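Local coordinates for UPF0311 protein CA_C3321 (Clostridium acetobutylicum ATCC 824, PDB 3G7G) that is of unknown function but folds as an antiparallel beta barrel of the DUF3237 family, in the allene oxide cyclase barrel clan, at residues G44-N49 with I79-G84; D61-I64 with K70-L73; A75-R80 with L152-I157. All coordinates share one frame; numbering follows the deposited sequence.

Contact 1. Residues G44-N49 with I79-G84; sequences GKVSGN and IRLDDG
Val46 sets CG1 anti to its backbone N (chi1 -180°), which leaves CG2 beside that N, while Ile79 holds CG1 between its own N and carbonyl carbon (chi1 58°) and turns CG2 opposite the carbonyl carbon. These rotations bring methyl to methyl: Val46 CG2 lies 3.7 Å from Ile79 CG2. The two side chains meet at about a right angle. The longer arm of Ile79 continues beyond CG1, and its CD1 comes to 4.1 Å from Val46 CG1, so the valine fork rests against both branches of the isoleucine. Leu81, two residues further along strand 71-81, is a looser neighbour, its CD2 4.4 Å from Val46 CG1. The CA atoms of Val46 and Ile79 are 7.7 Å apart, consistent with strand 53-65 lying between strands 34-47 and 71-81 in the sheet order. Phe51 touches both Val46 and Ile79, and Ile17 of strand 11-30 does the same, extending the apolar cluster at this end of the barrel. From Leu81 to Gly84 the chain reverses in a type I turn, closed by Gly84 N to Leu81 O at 2.8 Å. Arg80 grips Gly84 O side-on with NE and NH2, the oxygen lying in the guanidinium plane. Branched aliphatic residues suit the buried side, since they fill space without bringing polar groups that need partners. The backbones of Val46 and Ile79 bond instead to other strands, at Gly53 and Ile87; the contact itself therefore rests on dispersion and exclusion of water.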
loop_
_atom_site.group_PDB
_atom_site.type_symbol
_atom_site.label_atom_id
_atom_site.label_comp_id
_atom_site.label_asym_id
_atom_site.label_seq_id
_atom_site.Cartn_x
_atom_site.Cartn_y
_atom_site.Cartn_z
ATOM N N GLY A 44 -4.784 -18.174 -18.593
ATOM C CA GLY A 44 -5.345 -16.977 -19.150
ATOM C C GLY A 44 -4.692 -16.608 -20.453
ATOM O O GLY A 44 -3.476 -16.801 -20.660
ATOM N N LYS A 45 -5.509 -16.057 -21.338
ATOM C CA LYS A 45 -5.050 -15.680 -22.634
ATOM C C LYS A 45 -5.089 -14.176 -22.772
ATOM O O LYS A 45 -6.119 -13.570 -22.544
ATOM C CB LYS A 45 -5.935 -16.330 -23.691
ATOM C CG LYS A 45 -5.582 -15.894 -25.091
ATOM C CD LYS A 45 -6.170 -16.863 -26.113
ATOM C CE LYS A 45 -6.187 -16.272 -27.503
ATOM N NZ LYS A 45 -7.045 -17.149 -28.377
ATOM N N VAL A 46 -3.963 -13.594 -23.186
ATOM C CA VAL A 46 -3.806 -12.161 -23.329
ATOM C C VAL A 46 -3.968 -11.831 -24.811
ATOM O O VAL A 46 -3.348 -12.471 -25.663
ATOM C CB VAL A 46 -2.419 -11.693 -22.849
ATOM C CG1 VAL A 46 -2.285 -10.177 -23.005
ATOM C CG2 VAL A 46 -2.143 -12.165 -21.425
ATOM N N SER A 47 -4.809 -10.860 -25.126
ATOM C CA SER A 47 -4.968 -10.454 -26.512
ATOM C C SER A 47 -5.247 -8.966 -26.686
ATOM O O SER A 47 -5.790 -8.292 -25.828
ATOM C CB SER A 47 -6.010 -11.338 -27.201
ATOM O OG SER A 47 -7.265 -11.222 -26.584
ATOM N N GLY A 48 -4.809 -8.434 -27.806
ATOM C CA GLY A 48 -4.878 -7.003 -28.056
ATOM C C GLY A 48 -3.900 -6.698 -29.148
ATOM O O GLY A 48 -3.011 -7.504 -29.440
ATOM N N ASN A 49 -4.066 -5.539 -29.764
ATOM C CA ASN A 49 -3.252 -5.186 -30.905
ATOM C C ASN A 49 -1.788 -5.126 -30.513
ATOM O O ASN A 49 -1.411 -4.370 -29.641
ATOM C CB ASN A 49 -3.703 -3.853 -31.505
ATOM C CG ASN A 49 -3.022 -3.567 -32.825
ATOM O OD1 ASN A 49 -1.940 -2.973 -32.854
ATOM N ND2 ASN A 49 -3.640 -4.003 -33.936
ATOM N N ILE A 79 2.166 -12.057 -16.866
ATOM C CA ILE A 79 1.893 -12.526 -18.200
ATOM C C ILE A 79 3.211 -12.564 -18.927
ATOM O O ILE A 79 4.152 -11.870 -18.563
ATOM C CB ILE A 79 0.855 -11.669 -18.942
ATOM C CG1 ILE A 79 1.240 -10.208 -19.055
ATOM C CG2 ILE A 79 -0.478 -11.659 -18.211
ATOM C CD1 ILE A 79 0.142 -9.410 -19.734
ATOM N N ARG A 80 3.270 -13.418 -19.936
ATOM C CA ARG A 80 4.383 -13.531 -20.818
ATOM C C ARG A 80 3.863 -13.299 -22.205
ATOM O O ARG A 80 2.971 -14.011 -22.648
ATOM C CB ARG A 80 4.941 -14.923 -20.749
ATOM C CG ARG A 80 6.054 -15.167 -21.760
ATOM C CD ARG A 80 7.207 -15.798 -21.094
ATOM N NE ARG A 80 8.168 -14.770 -20.798
ATOM C CZ ARG A 80 8.828 -14.645 -19.665
ATOM N NH1 ARG A 80 8.600 -15.443 -18.622
ATOM N NH2 ARG A 80 9.682 -13.656 -19.560
ATOM N N LEU A 81 4.438 -12.320 -22.889
ATOM C CA LEU A 81 4.081 -12.046 -24.251
ATOM C C LEU A 81 4.858 -12.922 -25.229
ATOM O O LEU A 81 5.903 -13.476 -24.906
ATOM C CB LEU A 81 4.303 -10.578 -24.572
ATOM C CG LEU A 81 3.504 -9.580 -23.748
ATOM C CD1 LEU A 81 3.568 -8.211 -24.434
ATOM C CD2 LEU A 81 2.072 -10.053 -23.621
ATOM N N ASP A 82 4.334 -12.990 -26.440
ATOM C CA ASP A 82 4.862 -13.836 -27.474
ATOM C C ASP A 82 6.246 -13.384 -27.979
ATOM O O ASP A 82 6.939 -14.166 -28.573
ATOM C CB ASP A 82 3.865 -13.917 -28.636
ATOM C CG ASP A 82 3.592 -12.564 -29.266
ATOM O OD1 ASP A 82 4.017 -11.531 -28.661
ATOM O OD2 ASP A 82 2.943 -12.540 -30.346
ATOM N N ASP A 83 6.638 -12.137 -27.737
ATOM C CA ASP A 83 8.001 -11.690 -28.013
ATOM C C ASP A 83 8.952 -11.997 -26.852
ATOM O O ASP A 83 10.088 -11.586 -26.880
ATOM C CB ASP A 83 8.031 -10.190 -28.336
ATOM C CG ASP A 83 7.748 -9.289 -27.114
ATOM O OD1 ASP A 83 7.465 -9.788 -25.987
ATOM O OD2 ASP A 83 7.806 -8.061 -27.300
ATOM N N GLY A 84 8.467 -12.698 -25.832
ATOM C CA GLY A 84 9.276 -13.122 -24.694
ATOM C C GLY A 84 9.291 -12.210 -23.465
ATOM O O GLY A 84 9.811 -12.609 -22.419
#

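Contact 2. Residues D61-I64 with K70-L73; sequences DSQI and KCEL
Ile64 and Glu72 form an antiparallel hydrogen-bonded pair near the turn of the hairpin made by strands 53-65 and 71-81, two adjacent staves of the barrel. Ile64 N donates to Glu72 O at 3.0 Å, and Glu72 N returns the bond to Ile64 O at 2.9 Å; both N-H...O angles are 162°. Longer CA-H...O contacts flank this pair, from Gln63 CA to Glu72 O and from Cys71 CA to Ile64 O. The next pair, Gln63 with Leu73, is non-hydrogen-bonded, its CA atoms 4.6 Å apart. This alternation is the signature of an antiparallel beta ladder, here with the short strand segments at 157° to each other. On the face of Ile64 and Glu72, the two side chains run alongside each other, and Ile64 CG2 lies 3.7 Å from Glu72 CB. The aliphatic stem of Glu72 can thus pack on isoleucine while its carboxylate reaches a salt bridge with Arg66. On the face of Gln63 and Leu73, the side chains again point the same way. Asp61, its CG swung anti to N (chi1 -165°), brings its carboxylate across Leu73, with OD1 3.9 Å from Leu73 CB. The amide of Gln63 has a polar partner of its own, OE1 bonding to Gln37 of strand 34-47. Ser62 faces another subunit, where its OG hydrogen-bonds to Tyr88 OH of the second subunit.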
loop_
_atom_site.group_PDB
_atom_site.type_symbol
_atom_site.label_atom_id
_atom_site.label_comp_id
_atom_site.label_asym_id
_atom_site.label_seq_id
_atom_site.Cartn_x
_atom_site.Cartn_y
_atom_site.Cartn_z
ATOM N N ASP A 61 -5.825 -14.192 -6.790
ATOM C CA ASP A 61 -6.636 -13.053 -6.389
ATOM C C ASP A 61 -7.054 -13.193 -4.912
ATOM O O ASP A 61 -7.764 -14.124 -4.537
ATOM C CB ASP A 61 -7.862 -12.905 -7.278
ATOM C CG ASP A 61 -8.533 -11.532 -7.133
ATOM O OD1 ASP A 61 -8.106 -10.747 -6.250
ATOM O OD2 ASP A 61 -9.490 -11.227 -7.881
ATOM N N SER A 62 -6.550 -12.309 -4.064
ATOM C CA SER A 62 -6.966 -12.246 -2.690
ATOM C C SER A 62 -8.161 -11.293 -2.577
ATOM O O SER A 62 -8.062 -10.126 -2.921
ATOM C CB SER A 62 -5.834 -11.784 -1.816
ATOM O OG SER A 62 -6.222 -11.884 -0.474
ATOM N N GLN A 63 -9.283 -11.826 -2.108
ATOM C CA GLN A 63 -10.569 -11.146 -2.102
ATOM C C GLN A 63 -11.199 -11.142 -0.725
ATOM O O GLN A 63 -11.090 -12.095 0.021
ATOM C CB GLN A 63 -11.531 -11.850 -3.026
ATOM C CG GLN A 63 -11.019 -11.992 -4.389
ATOM C CD GLN A 63 -12.040 -12.601 -5.324
ATOM O OE1 GLN A 63 -12.952 -13.342 -4.906
ATOM N NE2 GLN A 63 -11.894 -12.298 -6.591
ATOM N N ILE A 64 -11.887 -10.063 -0.409
ATOM C CA ILE A 64 -12.682 -10.035 0.796
ATOM C C ILE A 64 -14.051 -9.425 0.464
ATOM O O ILE A 64 -14.131 -8.329 -0.088
ATOM C CB ILE A 64 -11.910 -9.276 1.919
ATOM C CG1 ILE A 64 -12.702 -9.276 3.236
ATOM C CG2 ILE A 64 -11.498 -7.874 1.420
ATOM C CD1 ILE A 64 -12.060 -10.037 4.399
ATOM N N LYS A 70 -19.828 -5.469 -0.448
ATOM C CA LYS A 70 -18.775 -5.041 -1.390
ATOM C C LYS A 70 -17.592 -5.984 -1.354
ATOM O O LYS A 70 -17.101 -6.309 -0.280
ATOM C CB LYS A 70 -18.299 -3.628 -1.077
ATOM C CG LYS A 70 -17.181 -3.186 -1.976
ATOM C CD LYS A 70 -16.883 -1.734 -1.853
ATOM C CE LYS A 70 -16.026 -1.414 -0.620
ATOM N NZ LYS A 70 -15.083 -0.305 -0.940
ATOM N N CYS A 71 -17.148 -6.425 -2.532
ATOM C CA CYS A 71 -15.953 -7.246 -2.651
ATOM C C CYS A 71 -14.735 -6.374 -3.023
ATOM O O CYS A 71 -14.768 -5.625 -4.005
ATOM C CB CYS A 71 -16.198 -8.320 -3.696
ATOM S SG CYS A 71 -14.841 -9.434 -3.970
ATOM N N GLU A 72 -13.703 -6.430 -2.186
ATOM C CA GLU A 72 -12.395 -5.788 -2.440
ATOM C C GLU A 72 -11.445 -6.846 -2.977
ATOM O O GLU A 72 -11.231 -7.866 -2.328
ATOM C CB GLU A 72 -11.855 -5.179 -1.140
ATOM C CG GLU A 72 -12.786 -4.107 -0.527
ATOM C CD GLU A 72 -12.304 -3.625 0.834
ATOM O OE1 GLU A 72 -11.152 -3.924 1.205
ATOM O OE2 GLU A 72 -13.077 -2.967 1.540
ATOM N N LEU A 73 -10.904 -6.606 -4.171
ATOM C CA LEU A 73 -10.065 -7.548 -4.895
ATOM C C LEU A 73 -8.631 -7.047 -5.029
ATOM O O LEU A 73 -8.416 -5.880 -5.336
ATOM C CB LEU A 73 -10.621 -7.724 -6.324
ATOM C CG LEU A 73 -12.073 -8.198 -6.335
ATOM C CD1 LEU A 73 -12.916 -7.232 -7.073
ATOM C CD2 LEU A 73 -12.221 -9.612 -6.932
#

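Contact 3. Residues A75-R80 with L152-I157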
loop_
_atom_site.group_PDB
_atom_site.type_symbol
_atom_site.label_atom_id
_atom_site.label_comp_id
_atom_site.label_asym_id
_atom_site.label_seq_id
_atom_site.Cartn_x
_atom_site.Cartn_y
_atom_site.Cartn_z
ATOM N N ALA A 75 -5.327 -8.825 -6.934
ATOM C CA ALA A 75 -4.699 -9.942 -7.698
ATOM C C ALA A 75 -3.230 -9.699 -8.023
ATOM O O ALA A 75 -2.845 -8.584 -8.326
ATOM C CB ALA A 75 -5.494 -10.240 -9.026
ATOM N N ARG A 76 -2.393 -10.720 -7.853
ATOM C CA ARG A 76 -1.010 -10.639 -8.242
ATOM C C ARG A 76 -0.722 -11.808 -9.126
ATOM O O ARG A 76 -0.814 -12.977 -8.678
ATOM C CB ARG A 76 -0.086 -10.739 -7.050
ATOM C CG ARG A 76 -0.267 -9.667 -6.034
ATOM C CD ARG A 76 0.584 -9.982 -4.831
ATOM N NE ARG A 76 0.746 -8.820 -3.998
ATOM C CZ ARG A 76 1.390 -8.803 -2.852
ATOM N NH1 ARG A 76 1.927 -9.902 -2.392
ATOM N NH2 ARG A 76 1.498 -7.670 -2.169
ATOM N N TYR A 77 -0.345 -11.492 -10.361
ATOM C CA TYR A 77 -0.013 -12.472 -11.371
ATOM C C TYR A 77 0.830 -11.817 -12.464
ATOM O O TYR A 77 1.125 -10.626 -12.393
ATOM C CB TYR A 77 -1.294 -13.080 -11.937
ATOM C CG TYR A 77 -2.251 -12.106 -12.575
ATOM C CD1 TYR A 77 -2.273 -11.916 -13.950
ATOM C CD2 TYR A 77 -3.171 -11.415 -11.813
ATOM C CE1 TYR A 77 -3.172 -11.031 -14.527
ATOM C CE2 TYR A 77 -4.046 -10.510 -12.381
ATOM C CZ TYR A 77 -4.057 -10.329 -13.736
ATOM O OH TYR A 77 -4.964 -9.436 -14.294
ATOM N N ALA A 78 1.204 -12.585 -13.493
ATOM C CA ALA A 78 2.157 -12.146 -14.497
ATOM C C ALA A 78 1.764 -12.744 -15.824
ATOM O O ALA A 78 1.083 -13.778 -15.899
ATOM C CB ALA A 78 3.566 -12.587 -14.140
ATOM N N ILE A 79 2.166 -12.057 -16.866
ATOM C CA ILE A 79 1.893 -12.526 -18.200
ATOM C C ILE A 79 3.211 -12.564 -18.927
ATOM O O ILE A 79 4.152 -11.870 -18.563
ATOM C CB ILE A 79 0.855 -11.669 -18.942
ATOM C CG1 ILE A 79 1.240 -10.208 -19.055
ATOM C CG2 ILE A 79 -0.478 -11.659 -18.211
ATOM C CD1 ILE A 79 0.142 -9.410 -19.734
ATOM N N ARG A 80 3.270 -13.418 -19.936
ATOM C CA ARG A 80 4.383 -13.531 -20.818
ATOM C C ARG A 80 3.863 -13.299 -22.205
ATOM O O ARG A 80 2.971 -14.011 -22.648
ATOM C CB ARG A 80 4.941 -14.923 -20.749
ATOM C CG ARG A 80 6.054 -15.167 -21.760
ATOM C CD ARG A 80 7.207 -15.798 -21.094
ATOM N NE ARG A 80 8.168 -14.770 -20.798
ATOM C CZ ARG A 80 8.828 -14.645 -19.665
ATOM N NH1 ARG A 80 8.600 -15.443 -18.622
ATOM N NH2 ARG A 80 9.682 -13.656 -19.560
ATOM N N LEU A 152 -11.154 -9.415 -18.541
ATOM C CA LEU A 152 -10.593 -8.132 -18.148
ATOM C C LEU A 152 -10.237 -7.352 -19.378
ATOM O O LEU A 152 -9.549 -7.867 -20.231
ATOM C CB LEU A 152 -9.333 -8.344 -17.327
ATOM C CG LEU A 152 -9.470 -9.271 -16.130
ATOM C CD1 LEU A 152 -8.077 -9.747 -15.708
ATOM C CD2 LEU A 152 -10.217 -8.540 -15.024
ATOM N N LYS A 153 -10.733 -6.132 -19.489
ATOM C CA LYS A 153 -10.349 -5.205 -20.546
ATOM C C LYS A 153 -9.573 -4.048 -19.929
ATOM O O LYS A 153 -10.060 -3.407 -18.999
ATOM C CB LYS A 153 -11.578 -4.669 -21.276
ATOM C CG LYS A 153 -12.068 -5.592 -22.358
ATOM C CD LYS A 153 -13.578 -5.429 -22.673
ATOM C CE LYS A 153 -13.880 -5.956 -24.093
ATOM N NZ LYS A 153 -15.291 -6.413 -24.327
ATOM N N PHE A 154 -8.375 -3.790 -20.447
ATOM C CA PHE A 154 -7.448 -2.862 -19.833
ATOM C C PHE A 154 -7.438 -1.578 -20.650
ATOM O O PHE A 154 -7.369 -1.621 -21.878
ATOM C CB PHE A 154 -6.050 -3.455 -19.776
ATOM C CG PHE A 154 -5.858 -4.470 -18.697
ATOM C CD1 PHE A 154 -5.243 -4.122 -17.506
ATOM C CD2 PHE A 154 -6.262 -5.778 -18.879
ATOM C CE1 PHE A 154 -5.061 -5.082 -16.489
ATOM C CE2 PHE A 154 -6.074 -6.720 -17.906
ATOM C CZ PHE A 154 -5.472 -6.374 -16.700
ATOM N N TYR A 155 -7.519 -0.436 -19.960
ATOM C CA TYR A 155 -7.566 0.869 -20.621
ATOM C C TYR A 155 -6.474 1.785 -20.113
ATOM O O TYR A 155 -6.300 1.968 -18.915
ATOM C CB TYR A 155 -8.911 1.523 -20.400
ATOM C CG TYR A 155 -10.068 0.784 -21.018
ATOM C CD1 TYR A 155 -10.461 1.039 -22.318
ATOM C CD2 TYR A 155 -10.764 -0.155 -20.298
ATOM C CE1 TYR A 155 -11.541 0.365 -22.883
ATOM C CE2 TYR A 155 -11.817 -0.826 -20.835
ATOM C CZ TYR A 155 -12.215 -0.560 -22.117
ATOM O OH TYR A 155 -13.278 -1.255 -22.630
ATOM N N LYS A 156 -5.714 2.350 -21.036
ATOM C CA LYS A 156 -4.719 3.330 -20.690
ATOM C C LYS A 156 -5.395 4.683 -20.663
ATOM O O LYS A 156 -6.073 5.048 -21.609
ATOM C CB LYS A 156 -3.613 3.298 -21.736
ATOM C CG LYS A 156 -2.422 4.140 -21.433
ATOM C CD LYS A 156 -1.799 4.631 -22.753
ATOM C CE LYS A 156 -2.618 5.832 -23.286
ATOM N NZ LYS A 156 -2.232 6.266 -24.660
ATOM N N ILE A 157 -5.227 5.426 -19.577
ATOM C CA ILE A 157 -5.764 6.784 -19.485
ATOM C C ILE A 157 -4.741 7.699 -20.138
ATOM O O ILE A 157 -3.556 7.715 -19.767
ATOM C CB ILE A 157 -6.041 7.208 -18.014
ATOM C CG1 ILE A 157 -7.065 6.262 -17.358
ATOM C CG2 ILE A 157 -6.434 8.692 -17.888
ATOM C CD1 ILE A 157 -8.403 6.203 -18.014
#
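Tyr77 reaches from strand 71-81 toward Leu152 and Phe154 of strand 150-157, and its outermost atom makes the contact. CB starts toward the facing strand, and chi1 of 59° places CG between the backbone N and the carbonyl carbon, sending the ring inward. The ring carbons stay farther off than the tip, Tyr77 CZ being 4.5 Å from Leu152 CD1. Around the ring, Ala75 CB sits at its edge, in plane, a small methyl two residues back on the same strand, and Ile89 of the neighbouring strand 86-96 also packs on Tyr77. At the tip, OH lies 3.4 Å from Leu152 CD1 and 3.9 Å from Phe154 CZ. The approach to Phe154 is to its edge, with OH near the plane of that ring, so the hydroxyl faces the ring's rim and not its pi cloud. Both Leu152 and Phe154 come from the direction opposite to Tyr77. Phe154 in turn stacks on Phe15 of strand 11-30, while Leu152 rests on Ile19, Cys141 and Ala143. A tyrosine suits this place because its long, rigid ring carries the tip inward to the strand facing it; within the two segments the hydroxyl meets only carbon there. The contact is small, burying 71 Å² in all, and van der Waals in character. Strands 71-81 and 150-157 are the fourth and eighth of eight in the sheet, well separated in its order; side chains that meet across the interior in this way are what is expected of a closed antiparallel beta barrel, the fold of this protein.

How the contacts relate
Following the chain from the N terminus, strand 34-47 enters contact 1 first, and strand 53-65 then runs into contact 2, which closes the short hairpin loop to strand 71-81. That hairpin is nested inside the longer loop that contact 1 closes when the same strand reaches its far end. Contact 3 opens on strand 71-81 and closes a much longer loop at strand 150-157, sharing Ile79 and Arg80 with contact 1 and lying in series after contact 2. Strand 71-81 is thus common to all three: contacts 1 and 2 lie on opposite sides of the chain's centre, about 25 Å between centres, while contact 3 spans the barrel interior.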